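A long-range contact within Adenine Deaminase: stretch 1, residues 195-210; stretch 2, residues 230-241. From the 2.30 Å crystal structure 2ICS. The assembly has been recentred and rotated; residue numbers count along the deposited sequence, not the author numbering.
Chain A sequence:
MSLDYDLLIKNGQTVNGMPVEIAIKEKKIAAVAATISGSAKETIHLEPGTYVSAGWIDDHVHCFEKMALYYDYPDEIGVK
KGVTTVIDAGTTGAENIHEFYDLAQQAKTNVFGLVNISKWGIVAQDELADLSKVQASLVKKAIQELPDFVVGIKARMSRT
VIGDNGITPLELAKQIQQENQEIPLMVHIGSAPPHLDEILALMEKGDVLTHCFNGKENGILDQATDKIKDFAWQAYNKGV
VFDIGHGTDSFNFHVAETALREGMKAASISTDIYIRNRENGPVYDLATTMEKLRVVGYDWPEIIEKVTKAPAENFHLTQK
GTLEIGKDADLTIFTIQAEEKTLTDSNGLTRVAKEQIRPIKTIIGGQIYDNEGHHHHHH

Stretch 1 (195-210) HLDEILALMEKGDVLT
Stretch 2 230-241: DFAWQAYNKGVV

Two helix-to-strand segments of adenine deaminase run side by side, helix 230-237 beside helix 196-202, their axes 9.6 Å apart at closest, inclined by 17° and running the same way. CA atoms pair Asp 197 with Phe 231 (6.3 Å), Leu 200 with Ala 235 (6.0 Å), Lys 205 with Gly 239 (4.1 Å) and Val 208 with Val 241 (4.6 Å). Phe 231 (chi1 p, 61°; chi2 81°) points toward the first helix. Asp 197 CB lies 3.6 Å from the centroid of the Phe 231 ring, 3° off the normal, a CH-pi contact over the face, while Leu 196 CG (3.7 Å from Phe 231 CE1) and Leu 200 CD1 (3.4 Å from Phe 231 CD1) sit at the edge. Leu 200 (m, t) reaches onward: CD1 is 3.7 Å from Ala 232 CA, and CD2 is 3.6 Å from Ala 235 CB. Lys 238 (p, t, t, t) brings NZ back to the first stretch, donating to Met 203 O (2.7 Å) and Leu 200 O (3.2 Å). Gly 239 closes its helix in a Schellman motif (phi/psi 105/5); a CB here would clash with Lys 205 CG at 2.4 Å. Its O accepts from Gly 206 N (3.2 Å). Gly 206 (101/-27) belongs to the type II turn 204-207, braced by Glu 204 N donating to Asp 207 OD2 (2.6 Å). Val 240 (-68/127, t) places CG1 3.9 Å from Leu 209 CB and CG2 4.3 Å from Met 203 CB. Val 241 (-79/114, t) forms a parallel bridge with Val 208 (-97/121, t): Val 241 N donates to Asp 207 O (3.0 Å), and Leu 209 N to Val 241 O (2.7 Å). Both valine side chains share one sheet face, Val 208 CG2 4.2 Å from Val 241 CB.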

# COMPACT_ATOMS: atom_id res chain seq x y z
N HIS A 195 10.26 18.28 12.20
CA HIS A 195 10.03 19.04 10.99
C HIS A 195 10.34 18.12 9.81
O HIS A 195 11.25 17.30 9.89
CB HIS A 195 10.94 20.28 10.98
CG HIS A 195 10.50 21.33 11.95
ND1 HIS A 195 9.35 22.07 11.77
CD2 HIS A 195 11.03 21.74 13.13
CE1 HIS A 195 9.19 22.88 12.80
NE2 HIS A 195 10.19 22.70 13.64
N LEU A 196 9.57 18.26 8.74
CA LEU A 196 9.75 17.40 7.57
C LEU A 196 11.18 17.34 7.04
O LEU A 196 11.68 16.25 6.75
CB LEU A 196 8.81 17.85 6.44
CG LEU A 196 8.75 16.92 5.23
CD1 LEU A 196 8.35 15.51 5.65
CD2 LEU A 196 7.76 17.47 4.21
N ASP A 197 11.83 18.49 6.93
CA ASP A 197 13.19 18.54 6.41
C ASP A 197 14.16 17.69 7.22
O ASP A 197 15.07 17.08 6.68
CB ASP A 197 13.68 20.00 6.36
CG ASP A 197 13.53 20.71 7.69
OD1 ASP A 197 12.41 20.70 8.26
OD2 ASP A 197 14.52 21.30 8.17
N GLU A 198 13.94 17.64 8.53
CA GLU A 198 14.79 16.85 9.41
C GLU A 198 14.54 15.36 9.16
O GLU A 198 15.45 14.55 9.24
CB GLU A 198 14.48 17.21 10.87
CG GLU A 198 15.50 16.74 11.89
CD GLU A 198 15.18 17.22 13.30
OE1 GLU A 198 15.99 16.95 14.21
OE2 GLU A 198 14.12 17.87 13.50
N ILE A 199 13.29 15.02 8.86
CA ILE A 199 12.91 13.65 8.58
C ILE A 199 13.44 13.19 7.23
O ILE A 199 14.05 12.12 7.12
CB ILE A 199 11.37 13.50 8.57
CG1 ILE A 199 10.82 13.77 9.97
CG2 ILE A 199 10.97 12.12 8.10
CD1 ILE A 199 9.31 13.74 10.04
N LEU A 200 13.20 14.00 6.21
CA LEU A 200 13.63 13.69 4.86
C LEU A 200 15.14 13.59 4.76
O LEU A 200 15.68 12.81 3.97
CB LEU A 200 13.11 14.74 3.88
CG LEU A 200 11.59 14.77 3.65
CD1 LEU A 200 11.22 15.95 2.77
CD2 LEU A 200 11.15 13.48 2.97
N ALA A 201 15.83 14.39 5.57
CA ALA A 201 17.29 14.40 5.57
C ALA A 201 17.89 13.06 6.00
O ALA A 201 18.96 12.67 5.52
CB ALA A 201 17.80 15.51 6.49
N LEU A 202 17.21 12.35 6.89
CA LEU A 202 17.71 11.06 7.36
C LEU A 202 17.30 9.87 6.50
O LEU A 202 17.90 8.80 6.59
CB LEU A 202 17.28 10.83 8.81
CG LEU A 202 18.07 11.56 9.90
CD1 LEU A 202 17.92 13.07 9.75
CD2 LEU A 202 17.57 11.11 11.26
N MSE A 203 16.29 10.05 5.66
CA MSE A 203 15.83 8.96 4.80
C MSE A 203 16.68 8.83 3.54
O MSE A 203 17.23 9.80 3.03
CB MSE A 203 14.36 9.18 4.43
CG MSE A 203 13.43 9.16 5.64
SE MSE A 203 11.57 9.39 5.19
CE MSE A 203 11.53 11.29 5.08
N GLU A 204 16.78 7.60 3.05
CA GLU A 204 17.58 7.32 1.86
C GLU A 204 16.74 6.64 0.78
O GLU A 204 15.60 6.23 1.03
CB GLU A 204 18.75 6.40 2.22
CG GLU A 204 19.64 6.93 3.35
CD GLU A 204 20.67 5.91 3.80
OE1 GLU A 204 20.27 4.83 4.29
OE2 GLU A 204 21.88 6.18 3.66
N LYS A 205 17.31 6.53 -0.42
CA LYS A 205 16.62 5.88 -1.52
C LYS A 205 16.15 4.52 -1.01
O LYS A 205 16.90 3.80 -0.36
CB LYS A 205 17.58 5.67 -2.70
CG LYS A 205 16.95 4.91 -3.86
CD LYS A 205 17.98 4.61 -4.94
CE LYS A 205 17.35 3.82 -6.08
NZ LYS A 205 18.33 3.47 -7.15
N GLY A 206 14.90 4.17 -1.31
CA GLY A 206 14.37 2.90 -0.86
C GLY A 206 13.48 3.03 0.36
O GLY A 206 12.61 2.19 0.59
N ASP A 207 13.72 4.06 1.17
CA ASP A 207 12.90 4.29 2.35
C ASP A 207 11.56 4.80 1.83
O ASP A 207 11.52 5.63 0.93
CB ASP A 207 13.53 5.33 3.28
CG ASP A 207 14.79 4.81 3.98
OD1 ASP A 207 14.86 3.59 4.25
OD2 ASP A 207 15.70 5.62 4.27
N VAL A 208 10.47 4.30 2.40
CA VAL A 208 9.15 4.68 1.96
C VAL A 208 8.53 5.77 2.82
O VAL A 208 8.36 5.62 4.03
CB VAL A 208 8.20 3.45 1.95
CG1 VAL A 208 6.84 3.83 1.39
CG2 VAL A 208 8.82 2.32 1.12
N LEU A 209 8.20 6.89 2.18
CA LEU A 209 7.58 8.02 2.85
C LEU A 209 6.08 7.91 2.62
O LEU A 209 5.60 8.18 1.52
CB LEU A 209 8.09 9.33 2.24
CG LEU A 209 7.49 10.62 2.79
CD1 LEU A 209 8.12 10.89 4.15
CD2 LEU A 209 7.75 11.79 1.84
N THR A 210 5.32 7.51 3.64
CA THR A 210 3.87 7.39 3.46
C THR A 210 3.17 8.69 3.89
O THR A 210 3.77 9.52 4.58
CB THR A 210 3.33 6.13 4.21
OG1 THR A 210 2.02 5.80 3.73
CG2 THR A 210 3.29 6.37 5.71
N ASP A 230 11.45 22.77 -1.52
CA ASP A 230 12.65 22.29 -2.20
C ASP A 230 13.25 21.01 -1.65
O ASP A 230 13.66 20.13 -2.40
CB ASP A 230 13.74 23.37 -2.21
CG ASP A 230 13.32 24.62 -2.95
OD1 ASP A 230 12.73 24.50 -4.04
OD2 ASP A 230 13.58 25.73 -2.43
N PHE A 231 13.33 20.91 -0.32
CA PHE A 231 13.91 19.73 0.29
C PHE A 231 13.05 18.50 0.06
O PHE A 231 13.54 17.37 0.11
CB PHE A 231 14.16 19.97 1.79
CG PHE A 231 12.92 20.27 2.59
CD1 PHE A 231 12.08 19.25 3.02
CD2 PHE A 231 12.62 21.58 2.95
CE1 PHE A 231 10.96 19.52 3.78
CE2 PHE A 231 11.50 21.87 3.72
CZ PHE A 231 10.66 20.84 4.14
N ALA A 232 11.76 18.71 -0.22
CA ALA A 232 10.86 17.59 -0.50
C ALA A 232 11.23 17.07 -1.89
O ALA A 232 11.27 15.87 -2.13
CB ALA A 232 9.41 18.06 -0.47
N TRP A 233 11.51 17.99 -2.81
CA TRP A 233 11.91 17.61 -4.16
C TRP A 233 13.25 16.89 -4.09
O TRP A 233 13.49 15.92 -4.82
CB TRP A 233 12.06 18.85 -5.05
CG TRP A 233 10.89 19.07 -5.95
CD1 TRP A 233 9.92 20.02 -5.83
CD2 TRP A 233 10.55 18.28 -7.10
NE1 TRP A 233 8.99 19.88 -6.84
CE2 TRP A 233 9.35 18.81 -7.62
CE3 TRP A 233 11.13 17.18 -7.73
CZ2 TRP A 233 8.72 18.27 -8.76
CZ3 TRP A 233 10.51 16.64 -8.86
CH2 TRP A 233 9.32 17.19 -9.36
N GLN A 234 14.12 17.36 -3.21
CA GLN A 234 15.43 16.75 -3.05
C GLN A 234 15.31 15.30 -2.61
O GLN A 234 15.94 14.42 -3.20
CB GLN A 234 16.25 17.55 -2.03
CG GLN A 234 16.74 18.89 -2.57
CD GLN A 234 17.22 19.82 -1.48
OE1 GLN A 234 17.86 19.40 -0.52
NE2 GLN A 234 16.92 21.11 -1.63
N ALA A 235 14.50 15.04 -1.59
CA ALA A 235 14.31 13.68 -1.10
C ALA A 235 13.71 12.85 -2.23
O ALA A 235 14.11 11.71 -2.46
CB ALA A 235 13.37 13.69 0.11
N TYR A 236 12.74 13.42 -2.93
CA TYR A 236 12.08 12.76 -4.05
C TYR A 236 13.12 12.42 -5.12
O TYR A 236 13.22 11.29 -5.58
CB TYR A 236 11.02 13.69 -4.63
CG TYR A 236 10.24 13.12 -5.81
CD1 TYR A 236 9.20 12.21 -5.61
CD2 TYR A 236 10.51 13.54 -7.12
CE1 TYR A 236 8.45 11.74 -6.68
CE2 TYR A 236 9.76 13.07 -8.20
CZ TYR A 236 8.73 12.17 -7.97
OH TYR A 236 7.95 11.72 -9.01
N ASN A 237 13.89 13.43 -5.50
CA ASN A 237 14.92 13.28 -6.52
C ASN A 237 15.97 12.23 -6.15
O ASN A 237 16.51 11.56 -7.03
CB ASN A 237 15.58 14.64 -6.78
CG ASN A 237 16.52 14.62 -7.98
OD1 ASN A 237 16.14 14.23 -9.09
ND2 ASN A 237 17.76 15.06 -7.76
N LYS A 238 16.24 12.06 -4.85
CA LYS A 238 17.24 11.08 -4.43
C LYS A 238 16.73 9.65 -4.28
O LYS A 238 17.47 8.75 -3.90
CB LYS A 238 17.93 11.53 -3.13
CG LYS A 238 17.16 11.29 -1.83
CD LYS A 238 17.95 11.86 -0.64
CE LYS A 238 17.25 11.60 0.69
NZ LYS A 238 17.97 12.18 1.87
N GLY A 239 15.45 9.43 -4.56
CA GLY A 239 14.93 8.08 -4.48
C GLY A 239 14.04 7.70 -3.31
O GLY A 239 13.71 6.53 -3.16
N VAL A 240 13.68 8.66 -2.46
CA VAL A 240 12.78 8.34 -1.35
C VAL A 240 11.43 8.02 -2.00
O VAL A 240 10.91 8.81 -2.79
CB VAL A 240 12.62 9.54 -0.38
CG1 VAL A 240 11.68 9.16 0.75
CG2 VAL A 240 13.98 9.95 0.18
N VAL A 241 10.87 6.86 -1.68
CA VAL A 241 9.60 6.43 -2.26
C VAL A 241 8.36 7.08 -1.64
O VAL A 241 8.05 6.85 -0.47
CB VAL A 241 9.47 4.89 -2.17
CG1 VAL A 241 8.21 4.42 -2.90
CG2 VAL A 241 10.70 4.24 -2.77